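Local coordinates for substrate-binding protein (Synechococcus sp., PDB 6WPN), which probably binds a sugar or oligosaccharide in the periplasm as the solute-binding component of a transport system, at residues Q117-S122 with I135-Y140. Sequence-based numbering, arbitrary orientation.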
loop_
_atom_site.group_PDB
_atom_site.type_symbol
_atom_site.label_atom_id
_atom_site.label_comp_id
_atom_site.label_asym_id
_atom_site.label_seq_id
_atom_site.Cartn_x
_atom_site.Cartn_y
_atom_site.Cartn_z
ATOM N N GLN A 117 -10.817 -20.951 -6.279
ATOM C CA GLN A 117 -9.889 -21.961 -5.781
ATOM C C GLN A 117 -8.448 -21.625 -6.136
ATOM O O GLN A 117 -7.520 -22.059 -5.443
ATOM C CB GLN A 117 -10.240 -23.335 -6.357
ATOM C CG GLN A 117 -11.384 -24.066 -5.687
ATOM C CD GLN A 117 -11.720 -25.361 -6.401
ATOM O OE1 GLN A 117 -11.345 -25.559 -7.557
ATOM N NE2 GLN A 117 -12.412 -26.259 -5.711
ATOM N N ASN A 118 -8.239 -20.855 -7.204
ATOM C CA ASN A 118 -6.897 -20.516 -7.656
ATOM C C ASN A 118 -6.278 -19.348 -6.904
ATOM O O ASN A 118 -5.098 -19.057 -7.122
ATOM C CB ASN A 118 -6.910 -20.205 -9.155
ATOM C CG ASN A 118 -7.164 -21.435 -10.004
ATOM O OD1 ASN A 118 -7.266 -22.552 -9.491
ATOM N ND2 ASN A 118 -7.267 -21.236 -11.313
ATOM N N TYR A 119 -7.025 -18.682 -6.029
ATOM C CA TYR A 119 -6.530 -17.509 -5.328
ATOM C C TYR A 119 -6.460 -17.772 -3.829
ATOM O O TYR A 119 -7.124 -18.669 -3.299
ATOM C CB TYR A 119 -7.412 -16.283 -5.602
ATOM C CG TYR A 119 -7.466 -15.895 -7.064
ATOM C CD1 TYR A 119 -8.359 -16.511 -7.933
ATOM C CD2 TYR A 119 -6.627 -14.909 -7.575
ATOM C CE1 TYR A 119 -8.412 -16.162 -9.268
ATOM C CE2 TYR A 119 -6.673 -14.551 -8.908
ATOM C CZ TYR A 119 -7.569 -15.180 -9.753
ATOM O OH TYR A 119 -7.623 -14.835 -11.084
ATOM N N LEU A 120 -5.632 -16.980 -3.158
ATOM C CA LEU A 120 -5.544 -17.029 -1.708
ATOM C C LEU A 120 -6.901 -16.656 -1.121
ATOM O O LEU A 120 -7.413 -15.566 -1.419
ATOM C CB LEU A 120 -4.459 -16.071 -1.222
ATOM C CG LEU A 120 -3.984 -16.147 0.232
ATOM C CD1 LEU A 120 -3.296 -17.472 0.523
ATOM C CD2 LEU A 120 -3.052 -14.986 0.534
ATOM N N PRO A 121 -7.513 -17.513 -0.295
ATOM C CA PRO A 121 -8.872 -17.208 0.192
ATOM C C PRO A 121 -8.958 -15.908 0.970
ATOM O O PRO A 121 -9.926 -15.155 0.798
ATOM C CB PRO A 121 -9.215 -18.426 1.066
ATOM C CG PRO A 121 -7.897 -19.033 1.424
ATOM C CD PRO A 121 -7.003 -18.784 0.243
ATOM N N SER A 122 -7.969 -15.621 1.819
ATOM C CA SER A 122 -8.001 -14.393 2.608
ATOM C C SER A 122 -8.046 -13.157 1.720
ATOM O O SER A 122 -8.701 -12.165 2.057
ATOM C CB SER A 122 -6.783 -14.335 3.525
ATOM O OG SER A 122 -5.600 -14.600 2.791
ATOM N N ILE A 135 -16.762 -7.975 -6.434
ATOM C CA ILE A 135 -16.572 -6.830 -7.317
ATOM C C ILE A 135 -15.177 -6.765 -7.920
ATOM O O ILE A 135 -14.932 -5.911 -8.788
ATOM C CB ILE A 135 -16.843 -5.510 -6.566
ATOM C CG1 ILE A 135 -15.880 -5.408 -5.379
ATOM C CG2 ILE A 135 -18.291 -5.443 -6.115
ATOM C CD1 ILE A 135 -15.768 -4.038 -4.781
ATOM N N ALA A 136 -14.256 -7.627 -7.500
ATOM C CA ALA A 136 -12.896 -7.523 -8.002
ATOM C C ALA A 136 -12.199 -8.869 -7.904
ATOM O O ALA A 136 -12.551 -9.716 -7.077
ATOM C CB ALA A 136 -12.099 -6.458 -7.239
ATOM N N ILE A 137 -11.209 -9.046 -8.764
ATOM C CA ILE A 137 -10.337 -10.215 -8.752
ATOM C C ILE A 137 -8.998 -9.787 -8.166
ATOM O O ILE A 137 -8.445 -8.766 -8.602
ATOM C CB ILE A 137 -10.157 -10.795 -10.167
ATOM C CG1 ILE A 137 -11.476 -11.382 -10.669
ATOM C CG2 ILE A 137 -9.055 -11.850 -10.188
ATOM C CD1 ILE A 137 -11.476 -11.692 -12.148
ATOM N N PRO A 138 -8.456 -10.507 -7.188
ATOM C CA PRO A 138 -7.161 -10.113 -6.624
ATOM C C PRO A 138 -6.053 -10.262 -7.650
ATOM O O PRO A 138 -6.023 -11.217 -8.428
ATOM C CB PRO A 138 -6.966 -11.082 -5.448
ATOM C CG PRO A 138 -8.312 -11.654 -5.186
ATOM C CD PRO A 138 -9.030 -11.668 -6.496
ATOM N N TRP A 139 -5.141 -9.295 -7.649
ATOM C CA TRP A 139 -3.988 -9.342 -8.534
ATOM C C TRP A 139 -2.741 -9.608 -7.698
ATOM O O TRP A 139 -2.543 -10.727 -7.221
ATOM C CB TRP A 139 -3.870 -8.043 -9.333
ATOM C CG TRP A 139 -2.869 -8.102 -10.441
ATOM C CD1 TRP A 139 -2.098 -9.170 -10.799
ATOM C CD2 TRP A 139 -2.506 -7.034 -11.321
ATOM N NE1 TRP A 139 -1.283 -8.835 -11.852
ATOM C CE2 TRP A 139 -1.516 -7.528 -12.193
ATOM C CE3 TRP A 139 -2.927 -5.707 -11.460
ATOM C CZ2 TRP A 139 -0.940 -6.742 -13.189
ATOM C CZ3 TRP A 139 -2.355 -4.927 -12.454
ATOM C CH2 TRP A 139 -1.372 -5.448 -13.303
ATOM N N TYR A 140 -1.891 -8.609 -7.519
ATOM C CA TYR A 140 -0.692 -8.761 -6.712
ATOM C C TYR A 140 -0.830 -7.990 -5.403
ATOM O O TYR A 140 -1.797 -7.260 -5.172
ATOM C CB TYR A 140 0.547 -8.285 -7.472
ATOM C CG TYR A 140 0.587 -6.798 -7.726
ATOM C CD1 TYR A 140 -0.063 -6.242 -8.817
ATOM C CD2 TYR A 140 1.294 -5.950 -6.883
ATOM C CE1 TYR A 140 -0.016 -4.884 -9.058
ATOM C CE2 TYR A 140 1.341 -4.586 -7.116
ATOM C CZ TYR A 140 0.689 -4.064 -8.202
ATOM O OH TYR A 140 0.740 -2.712 -8.435
#
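Tyr119 reaches across to Ile137 and Pro138 with its aromatic ring, and these three buried residues make up the whole contact. The ring comes from the loop just ahead of helix 121-124 and meets strand 137-149 at Ile137 and Pro138. With CG anti to its own carbonyl carbon (chi1 -61°), the tyrosine holds its ring out toward the strand, where Pro138 CD lies over one face, 4.2 Å from Tyr119 CD2. Farther out along the ring, the methyl CG2 of Ile137 comes in obliquely, 3.7 Å from Tyr119 CZ and 3.4 Å from Tyr119 OH; CG2, the branch anti to the isoleucine's backbone N, is the one that meets the tyrosine. The Pro138 carbonyl also touches the ring, its O standing 3.4 Å from Tyr119 CE2; this is a contact with carbon, and no hydrogen bond joins the two segments. The phenolic hydroxyl instead bonds to Thr322 OG1, just beyond helix 311-321, whose Leu319 packs against both Tyr119 and Ile137. Trp124 of the short helix meets the tyrosine ring and also touches Pro138. Replacing Tyr119 by alanine removes the ring and hydroxyl, which is likely to leave Ile137 CG2 and Pro138 CD without their aromatic neighbour, open a gap between loop and strand, and deprive Thr322 OG1 of this hydrogen-bond partner. In this putative sugar-binding protein the contact thus joins the loop before helix 121-124 to strand 137-149 of the mixed sheet by apolar packing, with the polar atom of the tyrosine side chain bonded to Thr322.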